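Local coordinates for protein gamma-glutamyltranspeptidase (Ggt) (Helicobacter pylori 26695, PDB 5BPK) that probably cleaves the gamma-glutamyl bond of substrates such as glutathione and passes the glutamyl group to water or an acceptor, as an Ntn-hydrolase, at residues Asn113-Lys118 and Pro124-Asp129; Glu185-Leu188 and Ser192-Lys195; Leu239-Met244 and Ile251-Leu256; Asn260-Lys265 and Asp332-Ser337. All coordinates share one frame; numbering follows the deposited sequence.

Contact 1. Residues Asn113-Lys118 and Pro124-Asp129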
loop_
_atom_site.group_PDB
_atom_site.type_symbol
_atom_site.label_atom_id
_atom_site.label_comp_id
_atom_site.label_asym_id
_atom_site.label_seq_id
_atom_site.Cartn_x
_atom_site.Cartn_y
_atom_site.Cartn_z
ATOM N N ASN A 113 8.204 -24.136 4.430
ATOM C CA ASN A 113 9.591 -23.911 4.878
ATOM C C ASN A 113 10.576 -23.590 3.753
ATOM O O ASN A 113 11.793 -23.718 3.933
ATOM C CB ASN A 113 10.083 -25.131 5.665
ATOM C CG ASN A 113 9.233 -25.415 6.892
ATOM O OD1 ASN A 113 8.792 -24.497 7.587
ATOM N ND2 ASN A 113 9.018 -26.697 7.179
ATOM N N MET A 114 10.061 -23.115 2.621
ATOM C CA MET A 114 10.886 -22.868 1.421
ATOM C C MET A 114 12.068 -21.907 1.616
ATOM O O MET A 114 13.031 -21.958 0.846
ATOM C CB MET A 114 10.016 -22.388 0.247
ATOM C CG MET A 114 9.336 -21.048 0.447
ATOM S SD MET A 114 8.157 -20.688 -0.862
ATOM C CE MET A 114 9.253 -20.320 -2.238
ATOM N N PHE A 115 12.000 -21.030 2.615
ATOM C CA PHE A 115 13.070 -20.060 2.857
ATOM C C PHE A 115 13.992 -20.456 4.002
ATOM O O PHE A 115 14.813 -19.654 4.450
ATOM C CB PHE A 115 12.471 -18.672 3.107
ATOM C CG PHE A 115 11.741 -18.124 1.920
ATOM C CD1 PHE A 115 12.440 -17.749 0.780
ATOM C CD2 PHE A 115 10.362 -18.005 1.928
ATOM C CE1 PHE A 115 11.775 -17.261 -0.337
ATOM C CE2 PHE A 115 9.698 -17.508 0.821
ATOM C CZ PHE A 115 10.408 -17.140 -0.315
ATOM N N LEU A 116 13.853 -21.690 4.480
ATOM C CA LEU A 116 14.670 -22.166 5.595
ATOM C C LEU A 116 15.716 -23.156 5.105
ATOM O O LEU A 116 15.511 -23.837 4.101
ATOM C CB LEU A 116 13.791 -22.845 6.645
ATOM C CG LEU A 116 12.655 -22.022 7.259
ATOM C CD1 LEU A 116 12.059 -22.756 8.459
ATOM C CD2 LEU A 116 13.136 -20.635 7.666
ATOM N N ASP A 117 16.825 -23.235 5.836
ATOM C CA ASP A 117 17.867 -24.230 5.561
ATOM C C ASP A 117 17.525 -25.563 6.245
ATOM O O ASP A 117 16.438 -25.713 6.809
ATOM C CB ASP A 117 19.264 -23.700 5.955
ATOM C CG ASP A 117 19.438 -23.489 7.462
ATOM O OD1 ASP A 117 18.715 -24.114 8.269
ATOM O OD2 ASP A 117 20.326 -22.689 7.838
ATOM N N LYS A 118 18.442 -26.526 6.184
ATOM C CA LYS A 118 18.219 -27.851 6.785
ATOM C C LYS A 118 18.090 -27.811 8.307
ATOM O O LYS A 118 17.439 -28.678 8.893
ATOM C CB LYS A 118 19.330 -28.834 6.381
ATOM C CG LYS A 118 19.222 -29.335 4.950
ATOM N N PRO A 124 19.654 -16.248 4.763
ATOM C CA PRO A 124 19.733 -14.794 4.595
ATOM C C PRO A 124 19.396 -14.339 3.171
ATOM O O PRO A 124 19.914 -14.909 2.198
ATOM C CB PRO A 124 21.198 -14.477 4.925
ATOM C CG PRO A 124 21.623 -15.573 5.822
ATOM C CD PRO A 124 20.880 -16.792 5.391
ATOM N N LYS A 125 18.487 -13.363 3.076
ATOM C CA LYS A 125 18.144 -12.673 1.819
ATOM C C LYS A 125 17.289 -13.484 0.831
ATOM O O LYS A 125 16.890 -12.945 -0.205
ATOM C CB LYS A 125 19.404 -12.157 1.097
ATOM C CG LYS A 125 20.307 -11.248 1.930
ATOM C CD LYS A 125 19.620 -9.950 2.310
ATOM C CE LYS A 125 20.639 -8.841 2.569
ATOM N NZ LYS A 125 19.983 -7.569 2.982
ATOM N N LEU A 126 16.977 -14.750 1.126
ATOM C CA LEU A 126 16.285 -15.580 0.141
ATOM C C LEU A 126 14.845 -15.080 -0.082
ATOM O O LEU A 126 14.335 -15.136 -1.190
ATOM C CB LEU A 126 16.316 -17.070 0.515
ATOM C CG LEU A 126 15.941 -18.062 -0.596
ATOM C CD1 LEU A 126 16.902 -17.981 -1.803
ATOM C CD2 LEU A 126 15.904 -19.494 -0.025
ATOM N N SER A 127 14.225 -14.544 0.963
ATOM C CA SER A 127 12.880 -13.961 0.857
ATOM C C SER A 127 12.895 -12.498 0.375
ATOM O O SER A 127 11.825 -11.881 0.223
ATOM C CB SER A 127 12.161 -14.053 2.220
ATOM O OG SER A 127 12.632 -13.093 3.156
ATOM N N GLU A 128 14.090 -11.949 0.135
ATOM C CA GLU A 128 14.264 -10.506 -0.105
ATOM C C GLU A 128 14.846 -10.155 -1.482
ATOM O O GLU A 128 14.348 -9.250 -2.148
ATOM C CB GLU A 128 15.175 -9.899 0.965
ATOM C CG GLU A 128 14.625 -9.942 2.381
ATOM C CD GLU A 128 15.538 -9.253 3.392
ATOM O OE1 GLU A 128 16.121 -8.208 3.065
ATOM O OE2 GLU A 128 15.654 -9.748 4.531
ATOM N N ASP A 129 15.930 -10.832 -1.865
ATOM C CA ASP A 129 16.652 -10.563 -3.110
ATOM C C ASP A 129 16.485 -11.747 -4.061
ATOM O O ASP A 129 16.729 -12.902 -3.681
ATOM C CB ASP A 129 18.161 -10.373 -2.846
ATOM C CG ASP A 129 18.491 -9.136 -2.023
ATOM O OD1 ASP A 129 17.591 -8.310 -1.737
ATOM O OD2 ASP A 129 19.688 -8.996 -1.660
#

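Contact 2. Residues Glu185-Leu188 and Ser192-Lys195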
loop_
_atom_site.group_PDB
_atom_site.type_symbol
_atom_site.label_atom_id
_atom_site.label_comp_id
_atom_site.label_asym_id
_atom_site.label_seq_id
_atom_site.Cartn_x
_atom_site.Cartn_y
_atom_site.Cartn_z
ATOM N N GLU A 185 23.787 -2.313 -5.328
ATOM C CA GLU A 185 24.425 -3.600 -5.038
ATOM C C GLU A 185 23.466 -4.783 -5.202
ATOM O O GLU A 185 23.883 -5.888 -5.538
ATOM C CB GLU A 185 25.045 -3.602 -3.637
ATOM C CG GLU A 185 26.414 -2.941 -3.571
ATOM C CD GLU A 185 26.353 -1.450 -3.784
ATOM O OE1 GLU A 185 27.175 -0.915 -4.567
ATOM O OE2 GLU A 185 25.475 -0.814 -3.166
ATOM N N ARG A 186 22.177 -4.538 -4.981
ATOM C CA ARG A 186 21.158 -5.556 -5.201
ATOM C C ARG A 186 21.001 -5.831 -6.696
ATOM O O ARG A 186 20.990 -6.984 -7.113
ATOM C CB ARG A 186 19.821 -5.124 -4.591
ATOM C CG ARG A 186 19.900 -4.821 -3.094
ATOM C CD ARG A 186 18.546 -4.400 -2.538
ATOM N NE ARG A 186 17.613 -5.516 -2.547
ATOM C CZ ARG A 186 16.323 -5.453 -2.881
ATOM N NH1 ARG A 186 15.753 -4.314 -3.277
ATOM N NH2 ARG A 186 15.601 -6.555 -2.830
ATOM N N PHE A 187 20.908 -4.764 -7.499
ATOM C CA PHE A 187 20.788 -4.898 -8.955
ATOM C C PHE A 187 21.950 -5.693 -9.534
ATOM O O PHE A 187 21.774 -6.492 -10.446
ATOM C CB PHE A 187 20.814 -3.541 -9.652
ATOM C CG PHE A 187 19.607 -2.673 -9.417
ATOM C CD1 PHE A 187 18.317 -3.186 -9.411
ATOM C CD2 PHE A 187 19.772 -1.306 -9.301
ATOM C CE1 PHE A 187 17.235 -2.337 -9.245
ATOM C CE2 PHE A 187 18.695 -0.468 -9.131
ATOM C CZ PHE A 187 17.430 -0.982 -9.107
ATOM N N LEU A 188 23.143 -5.460 -8.999
ATOM C CA LEU A 188 24.358 -6.072 -9.536
ATOM C C LEU A 188 24.414 -7.587 -9.315
ATOM O O LEU A 188 25.270 -8.264 -9.891
ATOM C CB LEU A 188 25.613 -5.384 -8.971
ATOM C CG LEU A 188 25.950 -4.025 -9.586
ATOM C CD1 LEU A 188 26.888 -3.236 -8.700
ATOM C CD2 LEU A 188 26.535 -4.178 -11.001
ATOM N N SER A 192 19.861 -9.637 -15.535
ATOM C CA SER A 192 18.724 -8.913 -16.099
ATOM C C SER A 192 18.692 -7.445 -15.655
ATOM O O SER A 192 18.628 -6.547 -16.494
ATOM C CB SER A 192 17.430 -9.612 -15.708
ATOM O OG SER A 192 17.328 -9.658 -14.296
ATOM N N SER A 193 18.802 -7.203 -14.347
ATOM C CA SER A 193 18.772 -5.851 -13.808
ATOM C C SER A 193 19.991 -5.007 -14.170
ATOM O O SER A 193 19.895 -3.779 -14.270
ATOM C CB SER A 193 18.590 -5.897 -12.295
ATOM O OG SER A 193 17.369 -6.531 -11.975
ATOM N N LYS A 194 21.138 -5.661 -14.367
ATOM C CA LYS A 194 22.325 -4.978 -14.871
ATOM C C LYS A 194 22.107 -4.364 -16.252
ATOM O O LYS A 194 22.734 -3.355 -16.578
ATOM C CB LYS A 194 23.534 -5.919 -14.877
ATOM C CG LYS A 194 24.016 -6.224 -13.474
ATOM C CD LYS A 194 25.112 -7.293 -13.431
ATOM C CE LYS A 194 26.388 -6.840 -14.126
ATOM N NZ LYS A 194 27.483 -7.845 -13.951
ATOM N N LYS A 195 21.229 -4.971 -17.053
ATOM C CA LYS A 195 20.874 -4.431 -18.366
ATOM C C LYS A 195 20.018 -3.176 -18.250
ATOM O O LYS A 195 20.232 -2.193 -18.967
ATOM C CB LYS A 195 20.114 -5.468 -19.204
ATOM C CG LYS A 195 20.909 -6.724 -19.527
ATOM C CD LYS A 195 20.123 -7.673 -20.432
ATOM C CE LYS A 195 20.870 -8.984 -20.671
ATOM N NZ LYS A 195 20.088 -9.957 -21.495
HETATM O O HOH W 1 27.786 -7.941 -11.107
#

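Contact 3. Residues Leu239-Met244 and Ile251-Leu256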
loop_
_atom_site.group_PDB
_atom_site.type_symbol
_atom_site.label_atom_id
_atom_site.label_comp_id
_atom_site.label_asym_id
_atom_site.label_seq_id
_atom_site.Cartn_x
_atom_site.Cartn_y
_atom_site.Cartn_z
ATOM N N LEU A 239 8.996 -15.700 -21.284
ATOM C CA LEU A 239 10.164 -15.015 -20.718
ATOM C C LEU A 239 10.218 -15.148 -19.197
ATOM O O LEU A 239 11.293 -15.299 -18.623
ATOM C CB LEU A 239 10.158 -13.520 -21.080
ATOM C CG LEU A 239 10.372 -13.132 -22.543
ATOM C CD1 LEU A 239 10.149 -11.639 -22.734
ATOM C CD2 LEU A 239 11.783 -13.522 -22.978
ATOM N N ILE A 240 9.055 -15.089 -18.547
ATOM C CA ILE A 240 9.016 -15.196 -17.091
ATOM C C ILE A 240 9.453 -16.606 -16.669
ATOM O O ILE A 240 10.339 -16.759 -15.839
ATOM C CB ILE A 240 7.613 -14.841 -16.514
ATOM C CG1 ILE A 240 7.305 -13.369 -16.779
ATOM C CG2 ILE A 240 7.551 -15.127 -15.011
ATOM C CD1 ILE A 240 5.859 -12.985 -16.528
ATOM N N GLU A 241 8.853 -17.633 -17.262
ATOM C CA GLU A 241 9.177 -19.006 -16.879
ATOM C C GLU A 241 10.653 -19.299 -17.144
ATOM O O GLU A 241 11.328 -19.890 -16.310
ATOM C CB GLU A 241 8.296 -20.029 -17.609
ATOM C CG GLU A 241 8.591 -21.483 -17.192
ATOM C CD GLU A 241 7.688 -22.510 -17.849
ATOM O OE1 GLU A 241 8.176 -23.226 -18.752
ATOM O OE2 GLU A 241 6.506 -22.618 -17.453
ATOM N N LYS A 242 11.140 -18.862 -18.300
ATOM C CA LYS A 242 12.533 -19.101 -18.684
ATOM C C LYS A 242 13.512 -18.498 -17.685
ATOM O O LYS A 242 14.440 -19.177 -17.211
ATOM C CB LYS A 242 12.802 -18.521 -20.070
ATOM C CG LYS A 242 14.186 -18.845 -20.582
ATOM C CD LYS A 242 14.454 -18.207 -21.922
ATOM C CE LYS A 242 15.937 -18.247 -22.204
ATOM N NZ LYS A 242 16.501 -19.628 -22.082
ATOM N N ASP A 243 13.310 -17.223 -17.361
ATOM C CA ASP A 243 14.205 -16.522 -16.446
ATOM C C ASP A 243 14.117 -17.118 -15.032
ATOM O O ASP A 243 15.127 -17.215 -14.328
ATOM C CB ASP A 243 13.919 -15.002 -16.451
ATOM C CG ASP A 243 15.173 -14.167 -16.247
ATOM O OD1 ASP A 243 16.298 -14.687 -16.504
ATOM O OD2 ASP A 243 15.040 -12.986 -15.845
ATOM N N MET A 244 12.912 -17.532 -14.632
ATOM C CA MET A 244 12.717 -18.234 -13.361
ATOM C C MET A 244 13.529 -19.529 -13.287
ATOM O O MET A 244 14.249 -19.759 -12.312
ATOM C CB MET A 244 11.235 -18.525 -13.130
ATOM C CG MET A 244 10.446 -17.288 -12.708
ATOM S SD MET A 244 10.677 -16.901 -10.962
ATOM C CE MET A 244 10.131 -15.190 -10.836
ATOM N N ILE A 251 8.218 -19.619 -10.441
ATOM C CA ILE A 251 7.019 -19.208 -11.172
ATOM C C ILE A 251 7.068 -19.757 -12.594
ATOM O O ILE A 251 8.090 -19.660 -13.278
ATOM C CB ILE A 251 6.838 -17.680 -11.189
ATOM C CG1 ILE A 251 6.602 -17.183 -9.764
ATOM C CG2 ILE A 251 5.657 -17.280 -12.099
ATOM C CD1 ILE A 251 6.677 -15.687 -9.612
ATOM N N THR A 252 5.954 -20.353 -13.004
ATOM C CA THR A 252 5.833 -21.017 -14.291
ATOM C C THR A 252 4.680 -20.443 -15.111
ATOM O O THR A 252 3.864 -19.658 -14.617
ATOM C CB THR A 252 5.536 -22.517 -14.092
ATOM O OG1 THR A 252 4.264 -22.672 -13.454
ATOM C CG2 THR A 252 6.620 -23.188 -13.261
ATOM N N LYS A 253 4.588 -20.875 -16.362
ATOM C CA LYS A 253 3.445 -20.524 -17.199
ATOM C C LYS A 253 2.113 -20.964 -16.571
ATOM O O LYS A 253 1.093 -20.310 -16.772
ATOM C CB LYS A 253 3.599 -21.118 -18.606
ATOM C CG LYS A 253 4.616 -20.381 -19.455
ATOM C CD LYS A 253 4.693 -20.950 -20.865
ATOM C CE LYS A 253 5.470 -22.254 -20.901
ATOM N NZ LYS A 253 5.726 -22.705 -22.304
ATOM N N GLU A 254 2.125 -22.065 -15.821
ATOM C CA GLU A 254 0.919 -22.547 -15.153
ATOM C C GLU A 254 0.476 -21.578 -14.052
ATOM O O GLU A 254 -0.721 -21.296 -13.908
ATOM C CB GLU A 254 1.111 -23.948 -14.568
ATOM C CG GLU A 254 -0.208 -24.582 -14.098
ATOM C CD GLU A 254 -0.048 -25.966 -13.485
ATOM O OE1 GLU A 254 1.096 -26.473 -13.404
ATOM O OE2 GLU A 254 -1.080 -26.543 -13.077
ATOM N N ASP A 255 1.437 -21.055 -13.296
ATOM C CA ASP A 255 1.137 -20.036 -12.285
ATOM C C ASP A 255 0.483 -18.821 -12.929
ATOM O O ASP A 255 -0.523 -18.306 -12.448
ATOM C CB ASP A 255 2.405 -19.580 -11.565
ATOM C CG ASP A 255 2.904 -20.573 -10.543
ATOM O OD1 ASP A 255 2.138 -20.938 -9.639
ATOM O OD2 ASP A 255 4.084 -20.962 -10.618
ATOM N N LEU A 256 1.062 -18.368 -14.033
ATOM C CA LEU A 256 0.617 -17.139 -14.675
ATOM C C LEU A 256 -0.781 -17.325 -15.265
ATOM O O LEU A 256 -1.646 -16.470 -15.083
ATOM C CB LEU A 256 1.621 -16.681 -15.738
ATOM C CG LEU A 256 2.991 -16.249 -15.194
ATOM C CD1 LEU A 256 4.046 -16.270 -16.296
ATOM C CD2 LEU A 256 2.970 -14.897 -14.491
HETATM O O HOH W 2 9.971 -21.433 -14.156
HETATM O O HOH W 3 4.143 -24.239 -16.747
#

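Contact 4. Residues Asn260-Lys265 and Asp332-Ser337. With EDO (1,2-ethanediol), chain M.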
loop_
_atom_site.group_PDB
_atom_site.type_symbol
_atom_site.label_atom_id
_atom_site.label_comp_id
_atom_site.label_asym_id
_atom_site.label_seq_id
_atom_site.Cartn_x
_atom_site.Cartn_y
_atom_site.Cartn_z
ATOM N N ASN A 260 -5.625 -15.188 -10.623
ATOM C CA ASN A 260 -6.990 -14.694 -10.550
ATOM C C ASN A 260 -7.089 -13.498 -9.604
ATOM O O ASN A 260 -6.603 -13.577 -8.478
ATOM C CB ASN A 260 -7.938 -15.826 -10.075
ATOM C CG ASN A 260 -7.476 -16.535 -8.754
ATOM O OD1 ASN A 260 -6.285 -16.839 -8.541
ATOM N ND2 ASN A 260 -8.451 -16.848 -7.892
ATOM N N VAL A 261 -7.668 -12.385 -10.058
ATOM C CA VAL A 261 -8.104 -11.337 -9.113
ATOM C C VAL A 261 -9.333 -11.842 -8.380
ATOM O O VAL A 261 -9.975 -12.796 -8.818
ATOM C CB VAL A 261 -8.452 -9.965 -9.787
ATOM C CG1 VAL A 261 -7.254 -9.424 -10.574
ATOM C CG2 VAL A 261 -9.708 -10.063 -10.659
ATOM N N LYS A 262 -9.645 -11.214 -7.251
ATOM C CA LYS A 262 -10.882 -11.478 -6.542
ATOM C C LYS A 262 -11.574 -10.182 -6.181
ATOM O O LYS A 262 -10.978 -9.288 -5.583
ATOM C CB LYS A 262 -10.622 -12.305 -5.298
ATOM C CG LYS A 262 -10.190 -13.730 -5.663
ATOM C CD LYS A 262 -10.215 -14.678 -4.492
ATOM C CE LYS A 262 -11.600 -14.838 -3.894
ATOM N NZ LYS A 262 -11.695 -16.081 -3.071
ATOM N N TRP A 263 -12.837 -10.068 -6.580
ATOM C CA TRP A 263 -13.689 -8.996 -6.088
ATOM C C TRP A 263 -14.234 -9.404 -4.734
ATOM O O TRP A 263 -14.949 -10.404 -4.616
ATOM C CB TRP A 263 -14.839 -8.723 -7.045
ATOM C CG TRP A 263 -14.398 -8.195 -8.354
ATOM C CD1 TRP A 263 -14.252 -8.894 -9.515
ATOM C CD2 TRP A 263 -14.038 -6.844 -8.648
ATOM N NE1 TRP A 263 -13.817 -8.061 -10.516
ATOM C CE2 TRP A 263 -13.686 -6.792 -10.018
ATOM C CE3 TRP A 263 -13.993 -5.667 -7.896
ATOM C CZ2 TRP A 263 -13.292 -5.604 -10.645
ATOM C CZ3 TRP A 263 -13.611 -4.496 -8.518
ATOM C CH2 TRP A 263 -13.257 -4.474 -9.879
ATOM N N ARG A 264 -13.876 -8.640 -3.713
ATOM C CA ARG A 264 -14.223 -8.963 -2.345
ATOM C C ARG A 264 -15.069 -7.857 -1.750
ATOM O O ARG A 264 -15.024 -6.705 -2.194
ATOM C CB ARG A 264 -12.960 -9.147 -1.509
ATOM C CG ARG A 264 -11.982 -10.184 -2.064
ATOM C CD ARG A 264 -10.955 -10.519 -1.027
ATOM N NE ARG A 264 -9.892 -11.440 -1.424
ATOM C CZ ARG A 264 -9.871 -12.746 -1.149
ATOM N NH1 ARG A 264 -10.891 -13.328 -0.535
ATOM N NH2 ARG A 264 -8.813 -13.479 -1.495
ATOM N N LYS A 265 -15.807 -8.201 -0.705
ATOM C CA LYS A 265 -16.459 -7.199 0.106
ATOM C C LYS A 265 -15.390 -6.437 0.882
ATOM O O LYS A 265 -14.467 -7.048 1.434
ATOM C CB LYS A 265 -17.432 -7.842 1.072
ATOM C CG LYS A 265 -18.648 -8.457 0.398
ATOM C CD LYS A 265 -19.635 -8.924 1.446
ATOM C CE LYS A 265 -20.817 -9.653 0.840
ATOM N NZ LYS A 265 -21.757 -10.115 1.906
ATOM N N ASP A 332 -4.585 -14.787 4.742
ATOM C CA ASP A 332 -5.508 -14.938 3.608
ATOM C C ASP A 332 -6.707 -15.790 4.052
ATOM O O ASP A 332 -6.563 -16.982 4.315
ATOM C CB ASP A 332 -4.757 -15.609 2.454
ATOM C CG ASP A 332 -5.580 -15.750 1.188
ATOM O OD1 ASP A 332 -6.803 -15.478 1.186
ATOM O OD2 ASP A 332 -4.968 -16.158 0.171
ATOM N N ALA A 333 -7.888 -15.175 4.094
ATOM C CA ALA A 333 -9.103 -15.844 4.559
ATOM C C ALA A 333 -9.572 -16.980 3.655
ATOM O O ALA A 333 -10.437 -17.769 4.040
ATOM C CB ALA A 333 -10.222 -14.824 4.757
ATOM N N ASP A 334 -9.003 -17.072 2.451
ATOM C CA ASP A 334 -9.286 -18.210 1.585
ATOM C C ASP A 334 -8.614 -19.489 2.088
ATOM O O ASP A 334 -8.934 -20.573 1.594
ATOM C CB ASP A 334 -8.835 -17.933 0.144
ATOM C CG ASP A 334 -9.560 -16.749 -0.497
ATOM O OD1 ASP A 334 -10.535 -16.201 0.079
ATOM O OD2 ASP A 334 -9.124 -16.355 -1.597
ATOM N N PHE A 335 -7.674 -19.352 3.034
ATOM C CA PHE A 335 -6.910 -20.470 3.588
ATOM C C PHE A 335 -7.058 -20.661 5.088
ATOM O O PHE A 335 -6.899 -21.773 5.567
ATOM C CB PHE A 335 -5.416 -20.312 3.269
ATOM C CG PHE A 335 -5.090 -20.553 1.824
ATOM C CD1 PHE A 335 -5.415 -19.604 0.877
ATOM C CD2 PHE A 335 -4.517 -21.742 1.405
ATOM C CE1 PHE A 335 -5.159 -19.815 -0.460
ATOM C CE2 PHE A 335 -4.246 -21.956 0.050
ATOM C CZ PHE A 335 -4.567 -20.994 -0.872
ATOM N N VAL A 336 -7.280 -19.567 5.820
ATOM C CA VAL A 336 -7.380 -19.590 7.275
ATOM C C VAL A 336 -8.610 -18.802 7.720
ATOM O O VAL A 336 -9.154 -17.981 6.975
ATOM C CB VAL A 336 -6.100 -19.017 7.946
ATOM C CG1 VAL A 336 -4.876 -19.799 7.508
ATOM C CG2 VAL A 336 -5.920 -17.534 7.616
ATOM N N SER A 337 -9.064 -19.077 8.934
ATOM C CA SER A 337 -10.214 -18.381 9.493
ATOM C C SER A 337 -9.755 -17.063 10.105
ATOM O O SER A 337 -8.933 -17.058 11.023
ATOM C CB SER A 337 -10.888 -19.242 10.557
ATOM O OG SER A 337 -11.519 -20.369 9.968
HETATM C C1 EDO M . -12.727 -9.305 -13.941
HETATM O O1 EDO M . -12.887 -10.026 -12.718
HETATM C C2 EDO M . -13.520 -8.004 -13.875
HETATM O O2 EDO M . -13.656 -7.427 -15.181
#

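Contact 1. Residues Asn113-Lys118 and Pro124-Asp129
The ring of Phe115 lies against the backbone of Leu126 and Ser127. Over the centre of one ring face stands Ser127 CB, 4.0 Å from the ring centroid and 11° off the normal, a CH-pi contact in which the methylene, probably polarised by its hydroxyl, lies over the pi cloud. Leu126 comes in at the rim: its CG lies in the ring plane, 3.8 Å from Phe115 CD1, while its CD2 reaches Met114 O at 3.9 Å. Ring atom CE1 lies 3.4 Å from Leu126 O. On the opposite face Met114 CG rests toward the rim, so the flat ring is held between a serine methylene and a methionine methylene. Phe115 CG stands anti to its carbonyl carbon (chi1 -64°), which carries the ring across to the other segment.

Two turns set these groups in place. Asn113-Leu116 is a type I beta turn closed by Leu116 N to Asn113 O at 2.9 Å, and in the partner segment Lys125 O accepts from both Glu128 N and Asp129 N, fixing the curl that presents Leu126 and Ser127. Phe115 also bonds through its backbone to Val123. Ser127 OG turns to Asp42 of the other subunit, whose Ile46 packs on Phe115. The contact thus folds the loop between strand 97-102 and helix 139-150 onto itself at the subunit interface, with the Ser127 side chain about 12 Å from the bound inhibitor.

Contact 2. Residues Glu185-Leu188 and Ser192-Lys195
Where helix 174-187 gives way to helix 191-196 the chain bends round through a short connection, so that the CA atoms of Phe187 and Ser193 stand 5.3 Å apart and those of Leu188 and Lys194 5.8 Å apart. So close an approach suits a small residue: Ser193 points its CB at the other segment, 3.7 Å from Phe187 O, and the same methylene lies 4.0 Å from CD1 of the Phe187 ring. That ring also stacks with Phe197, and the small serine methylene lies obliquely beside it. Phe187 and Leu188 both touch Phe198 of strand 198-199, so the helix junction packs on the short hairpin that follows.

Lys194 and Leu188 cross at about a right angle. The aliphatic stem of the lysine does the touching, CG and CE both meeting Leu188 CD2, while CD lies 3.7 Å from Leu188 O. A bend at chi3 (65°) lets the stem hug the leucine and puts the ammonium where one water can join the two residues: the water accepts from Lys194 NZ at 2.9 Å and donates to Leu188 O at 2.8 Å.

Ser193 OG is engaged by Ala27 O and Ser29 OG of the other subunit. No direct hydrogen bond links the two segments, so their cohesion is mainly van der Waals, backed by a water bridge that ties a lysine charge to a carbonyl.

Contact 3. Residues Leu239-Met244 and Ile251-Leu256
Glu241 reaches across to the first turn of helix 253-257, where its OE2 accepts from Lys253 N at 2.8 Å in a nearly straight bond (174°). The nitrogen meets the oxygen on its anti side, 20° out of the carboxylate plane. With CG anti to the backbone N (chi1 -178°) and an extended chain beyond it, the glutamate has the length to span the gap. OE2 also takes a bond from a water that in turn accepts from Glu254 N at 3.1 Å, so one acidic oxygen serves Lys253 N directly and Glu254 N through a water, at a helix start where a negative charge should be favoured.

The helix start also carries a capping box: Thr252 OG1, at the N-cap, accepts from Asp255 N at 3.3 Å and weakly from Glu254 N, while Asp255 OD2 accepts from Thr252 N at 3.1 Å through its anti lone pair. A second water donates to Glu241 O and to Ile251 O, whereas Ile251 N is buried without a partner in the model. Lys253 NZ pairs with Glu238.

Beside these bonds, Met244 CE meets Ile251 CD1 at 3.7 Å and Ile240 CD1 meets Leu256 CD1 at 3.8 Å. Helix 234-246 thus packs against the start of helix 253-257, with helix 229-232 against Ile240 and Leu256, the loop at Pro107 against Ile251, and Leu37 of the other subunit against Met244.

Contact 4. Residues Asn260-Lys265 and Asp332-Ser337
Arg264 grips the carboxylate of Asp334 end-on with two nitrogens, NH1 3.0 Å from OD1 and NH2 2.9 Å from OD2, the side chains extending from opposite directions. The groups are not coplanar: guanidinium and carboxylate are turned 37° apart, so OD1 lies close to the guanidinium plane while OD2 is tilted from it. Lys262 adds a third bond, its NZ standing 3.0 Å from Asp334 OD2 and reaching it from the carboxylate face opposite to that used by Arg264 NH2. A bend at chi3 (61°) brings Lys262 CE over one face of the guanidinium, 3.6 Å above its plane and toward the rim. The shared anion probably eases the nearness of the two cations.

Asp332 holds the acid in position. Its OD1 accepts from Asp334 N at 3.0 Å, an Asx turn that suits aspartate's short side chain, and the same oxygen makes only a long ion pair with Arg264 NH2, well out of the guanidinium plane. Its OD2 accepts from the backbone N of Arg69 of the other subunit.

Lys262 and Arg264, two apart on strand 262-271, reach the same loop, while Trp263 between them packs on helix 139-150 and its NE1 donates to a 1,2-ethanediol, probably from the crystallisation liquor. Arg264 NE pairs with Asp101 of the adjoining strand 97-102, so the network fastens the sheet to the loop between helices 309-329 and 340-343.

How the contacts relate
The four contacts follow one another along the chain, each closing before the next begins. Contacts 1, 2 and 3 form a cluster with centres about 20 Å apart, although 1 and 3 do not touch: contact 2 meets contact 1 through a salt bridge from Arg186 to Asp129, and contact 3 where Ser192 packs on Asp243. Contact 4 lies about 34 Å from contact 2 between centres, yet adjoins contact 3 in sequence, since helix 253-257 leads into strand 262-271 of the four-stranded antiparallel sheet. All four border the other subunit, so that interface runs past loops, helices and sheet alike, contacts 1 and 4 each having a side chain about 12 Å from the bound inhibitor.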